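Local coordinates for protein extracellular endo-alpha-(1->5)-L-arabinanase 1 (PDB 1UV4) that hydrolyses internal alpha-1,5-L-arabinofuranosidic linkages of linear and sugar beet arabinan, a step in the breakdown of plant cell walls, at residues L184-Q192 with P253-G261. Residues are numbered along the deposited sequence; the frame is centred on the assembly and turned at random.
With CA (calcium ion), chain D; EDO (1,2-ethanediol), chain G.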
ATOM      1  N   LEU A 184      -3.421 -12.424  -1.518  1.00 11.36           N
ATOM      2  CA  LEU A 184      -3.059 -11.363  -0.601  1.00 11.64           C
ATOM      3  C   LEU A 184      -2.272 -10.275  -1.347  1.00 11.16           C
ATOM      4  O   LEU A 184      -1.735 -10.535  -2.427  1.00 10.68           O
ATOM      5  CB  LEU A 184      -2.259 -11.875   0.593  1.00 11.21           C
ATOM      6  CG  LEU A 184      -0.764 -12.149   0.383  1.00 11.54           C
ATOM      7  CD1 LEU A 184      -0.125 -12.496   1.727  1.00 12.94           C
ATOM      8  CD2 LEU A 184      -0.563 -13.215  -0.594  1.00 13.77           C
ATOM      9  N   GLU A 185      -2.296  -9.069  -0.795  1.00 11.89           N
ATOM     10  CA  GLU A 185      -1.722  -7.892  -1.439  1.00 12.39           C
ATOM     11  C   GLU A 185      -1.463  -6.793  -0.437  1.00 11.95           C
ATOM     12  O   GLU A 185      -1.811  -6.887   0.718  1.00 12.21           O
ATOM     13  CB  GLU A 185      -2.682  -7.369  -2.526  1.00 12.14           C
ATOM     14  CG  GLU A 185      -4.002  -6.827  -1.978  1.00 13.59           C
ATOM     15  CD  GLU A 185      -4.826  -5.969  -2.952  1.00 19.40           C
ATOM     16  OE1 GLU A 185      -5.500  -6.560  -3.801  1.00 15.89           O
ATOM     17  OE2 GLU A 185      -4.890  -4.700  -2.849  1.00 18.92           O
ATOM     18  N   ALA A 186      -0.847  -5.733  -0.923  1.00 12.64           N
ATOM     19  CA  ALA A 186      -0.952  -4.421  -0.242  1.00 13.35           C
ATOM     20  C   ALA A 186      -0.318  -4.456   1.133  1.00 12.71           C
ATOM     21  O   ALA A 186      -0.920  -4.115   2.115  1.00 13.81           O
ATOM     22  CB  ALA A 186      -2.401  -3.959  -0.173  1.00 14.94           C
ATOM     23  N   PRO A 187       0.959  -4.742   1.194  1.00 12.31           N
ATOM     24  CA  PRO A 187       1.603  -4.707   2.505  1.00 12.50           C
ATOM     25  C   PRO A 187       1.733  -3.302   3.104  1.00 11.44           C
ATOM     26  O   PRO A 187       1.857  -2.308   2.426  1.00 11.87           O
ATOM     27  CB  PRO A 187       2.983  -5.275   2.210  1.00 13.46           C
ATOM     28  CG  PRO A 187       3.256  -4.829   0.817  1.00 13.06           C
ATOM     29  CD  PRO A 187       1.915  -5.036   0.113  1.00 13.32           C
ATOM     30  N   THR A 188       1.731  -3.302   4.448  1.00 11.63           N
ATOM     31  CA  THR A 188       2.177  -2.162   5.236  1.00 12.73           C
ATOM     32  C   THR A 188       3.003  -2.701   6.396  1.00 11.56           C
ATOM     33  O   THR A 188       2.711  -3.737   6.921  1.00 13.02           O
ATOM     34  CB  THR A 188       0.969  -1.266   5.702  1.00 14.88           C
ATOM     35  OG1 THR A 188       1.484  -0.069   6.329  1.00 14.58           O
ATOM     36  CG2 THR A 188       0.112  -1.919   6.726  1.00 17.67           C
ATOM     37  N   LEU A 189       4.097  -2.024   6.715  1.00 13.76           N
ATOM     38  CA  LEU A 189       5.099  -2.549   7.624  1.00 12.73           C
ATOM     39  C   LEU A 189       5.642  -1.435   8.467  1.00 13.77           C
ATOM     40  O   LEU A 189       6.025  -0.407   7.922  1.00 14.69           O
ATOM     41  CB  LEU A 189       6.207  -3.206   6.770  1.00 15.54           C
ATOM     42  CG  LEU A 189       7.146  -4.344   7.222  1.00 17.68           C
ATOM     43  CD1 LEU A 189       6.690  -5.056   8.435  0.50 19.19           C
ATOM     44  CD2 LEU A 189       7.548  -5.340   6.115  0.50 18.68           C
ATOM     45  N   THR A 190       5.716  -1.653   9.789  1.00 12.30           N
ATOM     46  CA  THR A 190       6.213  -0.659  10.725  1.00 12.86           C
ATOM     47  C   THR A 190       6.958  -1.353  11.843  1.00 12.41           C
ATOM     48  O   THR A 190       6.703  -2.527  12.126  1.00 13.70           O
ATOM     49  CB  THR A 190       5.029   0.178  11.276  1.00 13.11           C
ATOM     50  OG1 THR A 190       5.514   1.276  12.092  1.00 14.74           O
ATOM     51  CG2 THR A 190       4.127  -0.633  12.208  1.00 15.05           C
ATOM     52  N   TYR A 191       7.877  -0.623  12.474  1.00 12.19           N
ATOM     53  CA  TYR A 191       8.609  -1.118  13.632  1.00 12.38           C
ATOM     54  C   TYR A 191       8.124  -0.367  14.884  1.00 13.90           C
ATOM     55  O   TYR A 191       8.218   0.869  14.950  1.00 13.80           O
ATOM     56  CB  TYR A 191      10.098  -0.918  13.379  1.00 13.33           C
ATOM     57  CG  TYR A 191      10.985  -1.378  14.500  1.00 11.04           C
ATOM     58  CD1 TYR A 191      11.200  -2.732  14.724  1.00 11.53           C
ATOM     59  CD2 TYR A 191      11.571  -0.454  15.341  1.00 12.93           C
ATOM     60  CE1 TYR A 191      12.020  -3.160  15.780  1.00 12.04           C
ATOM     61  CE2 TYR A 191      12.342  -0.842  16.402  1.00 11.56           C
ATOM     62  CZ  TYR A 191      12.591  -2.193  16.598  1.00 13.33           C
ATOM     63  OH  TYR A 191      13.396  -2.531  17.670  1.00 15.12           O
ATOM     64  N   GLN A 192       7.584  -1.113  15.859  1.00 13.90           N
ATOM     65  CA  GLN A 192       7.052  -0.529  17.097  1.00 15.13           C
ATOM     66  C   GLN A 192       7.398  -1.462  18.239  1.00 15.16           C
ATOM     67  O   GLN A 192       7.186  -2.668  18.119  1.00 14.70           O
ATOM     68  CB  GLN A 192       5.519  -0.426  17.045  1.00 16.75           C
ATOM     69  CG  GLN A 192       4.992   0.331  15.886  1.00 19.06           C
ATOM     70  CD  GLN A 192       5.254   1.819  15.987  1.00 19.93           C
ATOM     71  OE1 GLN A 192       5.272   2.390  17.092  1.00 22.84           O
ATOM     72  NE2 GLN A 192       5.491   2.451  14.843  1.00 23.04           N
ATOM     73  N   PRO A 253     -12.776  -4.473   3.602  1.00 13.99           N
ATOM     74  CA  PRO A 253     -11.697  -3.546   3.986  1.00 14.60           C
ATOM     75  C   PRO A 253     -10.339  -4.029   3.517  1.00 14.60           C
ATOM     76  O   PRO A 253     -10.042  -5.203   3.508  1.00 15.51           O
ATOM     77  CB  PRO A 253     -11.726  -3.537   5.502  1.00 15.22           C
ATOM     78  CG  PRO A 253     -12.334  -4.858   5.836  1.00 15.29           C
ATOM     79  CD  PRO A 253     -13.388  -5.094   4.788  1.00 14.73           C
ATOM     80  N   GLY A 254      -9.518  -3.083   3.089  1.00 13.31           N
ATOM     81  CA  GLY A 254      -8.193  -3.400   2.597  1.00 13.20           C
ATOM     82  C   GLY A 254      -7.441  -2.200   2.123  1.00 13.17           C
ATOM     83  O   GLY A 254      -7.859  -1.053   2.351  1.00 12.31           O
ATOM     84  N   GLY A 255      -6.312  -2.437   1.473  1.00 12.29           N
ATOM     85  CA  GLY A 255      -5.496  -1.338   1.020  1.00 12.89           C
ATOM     86  C   GLY A 255      -4.982  -0.503   2.157  1.00 12.87           C
ATOM     87  O   GLY A 255      -4.736   0.698   2.012  1.00 13.95           O
ATOM     88  N   GLN A 256      -4.779  -1.132   3.311  1.00 13.00           N
ATOM     89  CA  GLN A 256      -4.468  -0.403   4.538  1.00 13.78           C
ATOM     90  C   GLN A 256      -3.055   0.135   4.554  1.00 12.94           C
ATOM     91  O   GLN A 256      -2.122  -0.428   3.956  1.00 13.26           O
ATOM     92  CB  GLN A 256      -4.705  -1.320   5.725  1.00 13.29           C
ATOM     93  CG  GLN A 256      -3.629  -2.419   5.912  1.00 15.50           C
ATOM     94  CD  GLN A 256      -3.659  -3.492   4.814  1.00 11.93           C
ATOM     95  OE1 GLN A 256      -4.737  -3.931   4.420  1.00 16.42           O
ATOM     96  NE2 GLN A 256      -2.465  -3.853   4.300  1.00 15.13           N
ATOM     97  N   ASP A 257      -2.886   1.289   5.211  1.00 12.74           N
ATOM     98  CA  ASP A 257      -1.569   1.880   5.355  1.00 12.99           C
ATOM     99  C   ASP A 257      -1.451   2.513   6.702  1.00 13.43           C
ATOM    100  O   ASP A 257      -2.427   3.087   7.220  1.00 12.85           O
ATOM    101  CB  ASP A 257      -1.348   2.902   4.230  1.00 12.81           C
ATOM    102  CG  ASP A 257       0.083   3.204   4.020  1.00 16.05           C
ATOM    103  OD1 ASP A 257       0.978   2.357   4.266  1.00 20.39           O
ATOM    104  OD2 ASP A 257       0.411   4.269   3.573  1.00 16.02           O
ATOM    105  N   ILE A 258      -0.314   2.264   7.335  1.00 15.34           N
ATOM    106  CA  ILE A 258       0.002   2.829   8.669  1.00 15.76           C
ATOM    107  C   ILE A 258       0.632   4.170   8.451  1.00 15.83           C
ATOM    108  O   ILE A 258       1.661   4.284   7.727  1.00 15.63           O
ATOM    109  CB  ILE A 258       0.924   1.927   9.452  1.00 15.30           C
ATOM    110  CG1 ILE A 258       0.231   0.595   9.767  1.00 15.19           C
ATOM    111  CG2 ILE A 258       1.260   2.612  10.754  1.00 15.88           C
ATOM    112  CD1 ILE A 258       1.241  -0.558  10.152  1.00 16.92           C
ATOM    113  N   VAL A 259       0.029   5.197   9.046  1.00 14.18           N
ATOM    114  CA  VAL A 259       0.388   6.571   8.906  1.00 16.14           C
ATOM    115  C   VAL A 259       0.878   7.102  10.302  1.00 16.21           C
ATOM    116  O   VAL A 259       0.219   6.929  11.332  1.00 16.37           O
ATOM    117  CB  VAL A 259      -0.804   7.335   8.267  1.00 16.58           C
ATOM    118  CG1 VAL A 259      -0.551   8.810   8.326  1.00 17.31           C
ATOM    119  CG2 VAL A 259      -1.029   6.838   6.846  1.00 18.10           C
ATOM    120  N   ASN A 260       2.062   7.714  10.353  1.00 16.66           N
ATOM    121  CA  ASN A 260       2.619   8.241  11.620  1.00 16.88           C
ATOM    122  C   ASN A 260       2.711   7.211  12.772  1.00 15.61           C
ATOM    123  O   ASN A 260       2.746   7.570  13.949  1.00 16.33           O
ATOM    124  CB  ASN A 260       1.805   9.455  12.116  1.00 17.04           C
ATOM    125  CG  ASN A 260       1.810  10.631  11.136  1.00 21.47           C
ATOM    126  OD1 ASN A 260       2.326  10.538  10.013  1.00 25.16           O
ATOM    127  ND2 ASN A 260       1.231  11.755  11.574  1.00 23.94           N
ATOM    128  N   GLY A 261       2.772   5.936  12.443  1.00 14.47           N
ATOM    129  CA  GLY A 261       2.890   4.884  13.423  1.00 14.40           C
ATOM    130  C   GLY A 261       1.587   4.490  14.105  1.00 15.47           C
ATOM    131  O   GLY A 261       1.468   3.325  14.448  1.00 17.88           O
TER
HETATM  132 CA    CA D1294       2.922   3.501   3.743  1.00 13.77          CA
HETATM  133  C1  EDO G1297       3.157   9.126   5.335  0.50 28.51           C
HETATM  134  O1  EDO G1297       2.051   8.338   4.982  0.50 30.57           O
HETATM  135  C2  EDO G1297       3.336   9.152   6.840  0.50 30.73           C
HETATM  136  O2  EDO G1297       4.051  10.307   7.206  0.50 29.34           O
HETATM  137  O   HOH W   1      -1.489  -1.167   1.515  1.00 11.27           O
HETATM  138  O   HOH W   2       0.899   0.357   2.095  1.00 17.94           O
HETATM  139  O   HOH W   3       3.437   2.828   5.928  1.00 12.88           O
HETATM  140  O   HOH W   4       2.705   5.405   5.695  0.50 13.49           O
HETATM  141  O   HOH W   5       5.282   4.110   3.554  1.00 14.60           O
HETATM  142  O   HOH W   6       2.760   5.812   3.557  0.50 15.01           O
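Thr188 OG1 accepts a nearly straight hydrogen bond from the backbone amide of Ile258, 3.1 Å from OG1 to N at 162°, and is also hydrogen-bonded to Glu135. With chi1 at -173°, this hydroxyl lies anti to its own backbone nitrogen and reaches strand 253-259, while Thr188 CG2 turns to the aliphatic side. There the CD1 methyl of Ile258 meets both threonine methyls, 3.5 Å from Thr190 CG2 and 3.9 Å from Thr188 CG2. Gln192 bends back so that its NE2 donates to Thr190 OG1 (3.0 Å), the oxygen lying in the amide plane. Farther toward Ala186, a water bridges the carbonyls, donating to Gln256 O (2.6 Å) and, weakly, to Ala186 O; Gln256 OE1 is hydrogen-bonded to Ser201. Beside Thr188, the carboxylate of Asp257 grips the calcium through both oxygens, OD1 at 2.3 Å and OD2 at 2.6 Å; Asp77, Glu135 and several waters complete the site, and Thr16 bonds OD2. The two short segments run nearly parallel, 18° apart, on the innermost strands of neighbouring blades of the five-bladed beta-propeller of family 43, with no backbone-to-backbone hydrogen bond between them. Because Thr188 OG1 holds Glu135, which binds the metal together with Asp257, the strand that carries Glu185, the inferred proton donor, is probably tied to the calcium site through this second-shell threonine.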